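PDB 1RIF: DNA helicase uvsW from Enterobacteria phage T4, which couples ATP hydrolysis to 3'-5' translocation and unwinding of duplex DNA, driving branch migration of Holliday junctions and reorganising stalled replication forks. Local coordinates for residues 182-194 / 202-215. The protein carries 1 engineered substitution. Numbering follows the deposited sequence.
Sequences LFSHAMIKKIGGG and KNDAPVVVGTWQTV
Backbone bonds pair strand 188-190 with strand 207-210 in parallel: V207 N donates to M187 O, K189 N to V207 O (2.8 Å), V209 N to K189 O and I191 N to V209 O (3.0 Å). On the tightly packed face, I188 CG1 rests against V207 CB, both side chains rising from the sheet together, and I188 CG2 meets V209 CG2. The F183 side chain runs roughly perpendicular to that of V207, CE2 3.6 Å from V207 CG2; helices 141-155 and 167-180 cover this side, with F177 touching both F183 and I188. On the K189 and V208 face, past the end of strand 188-190, I191 CG2 packs on V208 CG1 and CD1 reaches T214 CG2 at 3.6 Å, a course set by chi1 of 61°, which places CG1 between backbone N and carbonyl carbon. One water joins I191 O, T211 N and T214 OG1 where helix 212-215 begins.

The looser, more polar end of this face lies around K189, K202 and N203. K202 runs antiparallel to K189, CG against CB; bent at chi3 (87°), it passes K189 CA and carries NZ to I188 O (2.9 Å) and H185 O (3.0 Å) at the strand's outer edge. I188 N and K202 NZ grip H185 O from opposite faces of its carbonyl plane. Extended K189 runs outward to exposed N203, its NZ 3.0 Å from N203 OD1. Strand 207-210 lies between 159-163 and 188-190, the latter one of two outermost strands of the parallel sheet in the RecA-like ATP-binding domain of this superfamily 2 helicase.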
# COMPACT_ATOMS: atom_id res chain seq x y z
N LEU A 182 7.89 3.42 20.59
CA LEU A 182 8.69 3.19 19.39
C LEU A 182 8.87 4.53 18.67
O LEU A 182 9.77 4.69 17.84
CB LEU A 182 7.99 2.18 18.47
CG LEU A 182 7.85 0.76 19.03
CD1 LEU A 182 6.95 -0.07 18.12
CD2 LEU A 182 9.22 0.13 19.16
N PHE A 183 8.03 5.50 19.02
CA PHE A 183 8.07 6.84 18.44
C PHE A 183 7.73 7.89 19.50
O PHE A 183 7.14 7.57 20.53
CB PHE A 183 7.05 6.99 17.29
CG PHE A 183 7.30 6.10 16.12
CD1 PHE A 183 6.90 4.77 16.13
CD2 PHE A 183 7.97 6.59 14.99
CE1 PHE A 183 7.15 3.93 15.04
CE2 PHE A 183 8.23 5.76 13.90
CZ PHE A 183 7.82 4.43 13.93
N SER A 184 8.09 9.14 19.21
CA SER A 184 7.77 10.27 20.09
C SER A 184 6.83 11.15 19.26
O SER A 184 6.80 11.03 18.03
CB SER A 184 9.04 11.05 20.45
OG SER A 184 9.59 11.67 19.31
N HIS A 185 6.06 12.03 19.90
CA HIS A 185 5.14 12.88 19.15
C HIS A 185 5.78 13.82 18.15
O HIS A 185 5.22 14.06 17.07
CB HIS A 185 4.23 13.68 20.09
CG HIS A 185 2.99 12.94 20.48
ND1 HIS A 185 2.79 12.43 21.75
CD2 HIS A 185 1.92 12.55 19.74
CE1 HIS A 185 1.65 11.76 21.77
NE2 HIS A 185 1.10 11.82 20.57
N ALA A 186 6.95 14.35 18.48
CA ALA A 186 7.65 15.26 17.57
C ALA A 186 7.96 14.55 16.25
O ALA A 186 8.22 15.19 15.24
CB ALA A 186 8.94 15.76 18.22
N MET A 187 7.91 13.22 16.27
CA MET A 187 8.18 12.40 15.09
C MET A 187 6.93 12.06 14.26
O MET A 187 7.02 11.48 13.18
CB MET A 187 8.83 11.08 15.54
CG MET A 187 10.11 11.21 16.35
SD MET A 187 10.61 9.59 17.02
CE MET A 187 11.23 8.76 15.55
N ILE A 188 5.75 12.42 14.76
CA ILE A 188 4.51 12.10 14.06
C ILE A 188 3.64 13.32 13.79
O ILE A 188 3.13 13.96 14.71
CB ILE A 188 3.71 11.07 14.87
CG1 ILE A 188 4.59 9.84 15.13
CG2 ILE A 188 2.43 10.70 14.14
CD1 ILE A 188 4.03 8.88 16.16
N LYS A 189 3.47 13.64 12.51
CA LYS A 189 2.66 14.78 12.09
C LYS A 189 1.27 14.31 11.69
O LYS A 189 1.12 13.45 10.82
CB LYS A 189 3.30 15.48 10.89
CG LYS A 189 2.49 16.64 10.35
CD LYS A 189 3.00 17.14 9.02
CE LYS A 189 2.16 18.31 8.53
NZ LYS A 189 2.32 18.59 7.06
N LYS A 190 0.24 14.86 12.32
CA LYS A 190 -1.12 14.48 11.96
C LYS A 190 -1.64 15.56 11.01
O LYS A 190 -1.56 16.74 11.32
CB LYS A 190 -2.01 14.39 13.21
CG LYS A 190 -1.53 13.37 14.23
CD LYS A 190 -2.53 13.17 15.35
CE LYS A 190 -2.74 14.43 16.16
NZ LYS A 190 -1.51 14.86 16.87
N ILE A 191 -2.14 15.16 9.85
CA ILE A 191 -2.66 16.15 8.91
C ILE A 191 -4.18 16.07 8.84
O ILE A 191 -4.77 15.07 9.22
CB ILE A 191 -2.09 15.95 7.48
CG1 ILE A 191 -2.47 14.57 6.94
CG2 ILE A 191 -0.59 16.11 7.51
CD1 ILE A 191 -2.07 14.35 5.49
N GLY A 192 -4.80 17.15 8.36
CA GLY A 192 -6.25 17.18 8.26
C GLY A 192 -6.96 17.80 9.45
O GLY A 192 -6.45 18.74 10.07
N GLY A 193 -8.14 17.28 9.76
CA GLY A 193 -8.94 17.79 10.86
C GLY A 193 -8.28 17.75 12.22
O GLY A 193 -7.92 18.80 12.77
N GLY A 194 -8.14 16.55 12.78
CA GLY A 194 -7.51 16.41 14.09
C GLY A 194 -6.00 16.44 13.93
O GLY A 194 -5.26 15.88 14.74
N LYS A 202 5.16 20.64 11.76
CA LYS A 202 6.30 19.75 11.95
C LYS A 202 6.46 18.91 10.67
O LYS A 202 6.11 17.73 10.62
CB LYS A 202 6.07 18.84 13.17
CG LYS A 202 4.75 18.08 13.16
CD LYS A 202 4.67 16.97 14.23
CE LYS A 202 4.18 17.49 15.57
NZ LYS A 202 3.49 16.40 16.32
N ASN A 203 6.98 19.55 9.64
CA ASN A 203 7.18 18.91 8.35
C ASN A 203 8.48 18.11 8.28
O ASN A 203 8.84 17.61 7.22
CB ASN A 203 7.15 19.98 7.26
CG ASN A 203 5.81 20.69 7.19
OD1 ASN A 203 4.84 20.15 6.67
ND2 ASN A 203 5.74 21.90 7.74
N ASP A 204 9.17 18.00 9.40
CA ASP A 204 10.42 17.24 9.46
C ASP A 204 10.12 15.87 10.05
O ASP A 204 11.00 15.01 10.11
CB ASP A 204 11.46 17.97 10.31
CG ASP A 204 10.99 18.21 11.74
OD1 ASP A 204 9.83 18.65 11.93
OD2 ASP A 204 11.78 17.96 12.67
N ALA A 205 8.88 15.68 10.49
CA ALA A 205 8.46 14.41 11.10
C ALA A 205 8.44 13.30 10.06
O ALA A 205 7.83 13.45 9.00
CB ALA A 205 7.08 14.57 11.73
N PRO A 206 9.11 12.17 10.35
CA PRO A 206 9.16 11.01 9.45
C PRO A 206 7.81 10.30 9.25
O PRO A 206 7.56 9.71 8.20
CB PRO A 206 10.20 10.11 10.11
CG PRO A 206 10.05 10.43 11.57
CD PRO A 206 9.96 11.94 11.54
N VAL A 207 6.93 10.36 10.25
CA VAL A 207 5.62 9.73 10.15
C VAL A 207 4.51 10.75 9.94
O VAL A 207 4.39 11.73 10.70
CB VAL A 207 5.27 8.90 11.40
CG1 VAL A 207 3.93 8.19 11.18
CG2 VAL A 207 6.36 7.88 11.70
N VAL A 208 3.69 10.52 8.92
CA VAL A 208 2.56 11.38 8.59
C VAL A 208 1.27 10.55 8.65
O VAL A 208 1.16 9.51 8.01
CB VAL A 208 2.70 12.01 7.19
CG1 VAL A 208 1.51 12.91 6.90
CG2 VAL A 208 4.00 12.82 7.11
N VAL A 209 0.29 11.00 9.43
CA VAL A 209 -0.95 10.27 9.58
C VAL A 209 -2.18 11.08 9.20
O VAL A 209 -2.37 12.21 9.66
CB VAL A 209 -1.13 9.78 11.03
CG1 VAL A 209 -2.41 8.96 11.16
CG2 VAL A 209 0.10 8.95 11.45
N GLY A 210 -3.03 10.49 8.36
CA GLY A 210 -4.23 11.17 7.93
C GLY A 210 -5.30 10.24 7.39
O GLY A 210 -5.17 9.02 7.40
N THR A 211 -6.38 10.84 6.91
CA THR A 211 -7.49 10.08 6.36
C THR A 211 -7.45 10.24 4.85
O THR A 211 -6.72 11.09 4.34
CB THR A 211 -8.84 10.64 6.87
OG1 THR A 211 -8.98 11.99 6.44
CG2 THR A 211 -8.89 10.60 8.39
N TRP A 212 -8.22 9.42 4.14
CA TRP A 212 -8.27 9.49 2.68
C TRP A 212 -8.72 10.84 2.15
O TRP A 212 -8.17 11.34 1.17
CB TRP A 212 -9.21 8.41 2.13
CG TRP A 212 -8.55 7.09 1.92
CD1 TRP A 212 -8.72 5.95 2.66
CD2 TRP A 212 -7.59 6.77 0.91
NE1 TRP A 212 -7.93 4.94 2.15
CE2 TRP A 212 -7.23 5.42 1.08
CE3 TRP A 212 -7.00 7.50 -0.14
CZ2 TRP A 212 -6.30 4.77 0.25
CZ3 TRP A 212 -6.08 6.87 -0.97
CH2 TRP A 212 -5.74 5.51 -0.77
N GLN A 213 -9.73 11.43 2.79
CA GLN A 213 -10.25 12.70 2.31
C GLN A 213 -9.23 13.83 2.36
O GLN A 213 -9.27 14.74 1.53
CB GLN A 213 -11.53 13.09 3.06
CG GLN A 213 -11.34 13.71 4.42
CD GLN A 213 -12.60 14.40 4.89
OE1 GLN A 213 -13.17 15.21 4.17
NE2 GLN A 213 -13.05 14.09 6.11
N THR A 214 -8.33 13.79 3.33
CA THR A 214 -7.30 14.81 3.44
C THR A 214 -6.22 14.51 2.42
O THR A 214 -5.85 15.35 1.60
CB THR A 214 -6.65 14.82 4.83
OG1 THR A 214 -7.59 15.32 5.78
CG2 THR A 214 -5.40 15.69 4.83
N VAL A 215 -5.73 13.27 2.47
CA VAL A 215 -4.68 12.78 1.60
C VAL A 215 -4.92 12.99 0.11
O VAL A 215 -4.02 13.41 -0.62
CB VAL A 215 -4.42 11.29 1.90
CG1 VAL A 215 -3.61 10.65 0.80
CG2 VAL A 215 -3.70 11.16 3.23
O HOH W 1 -6.66 13.57 7.93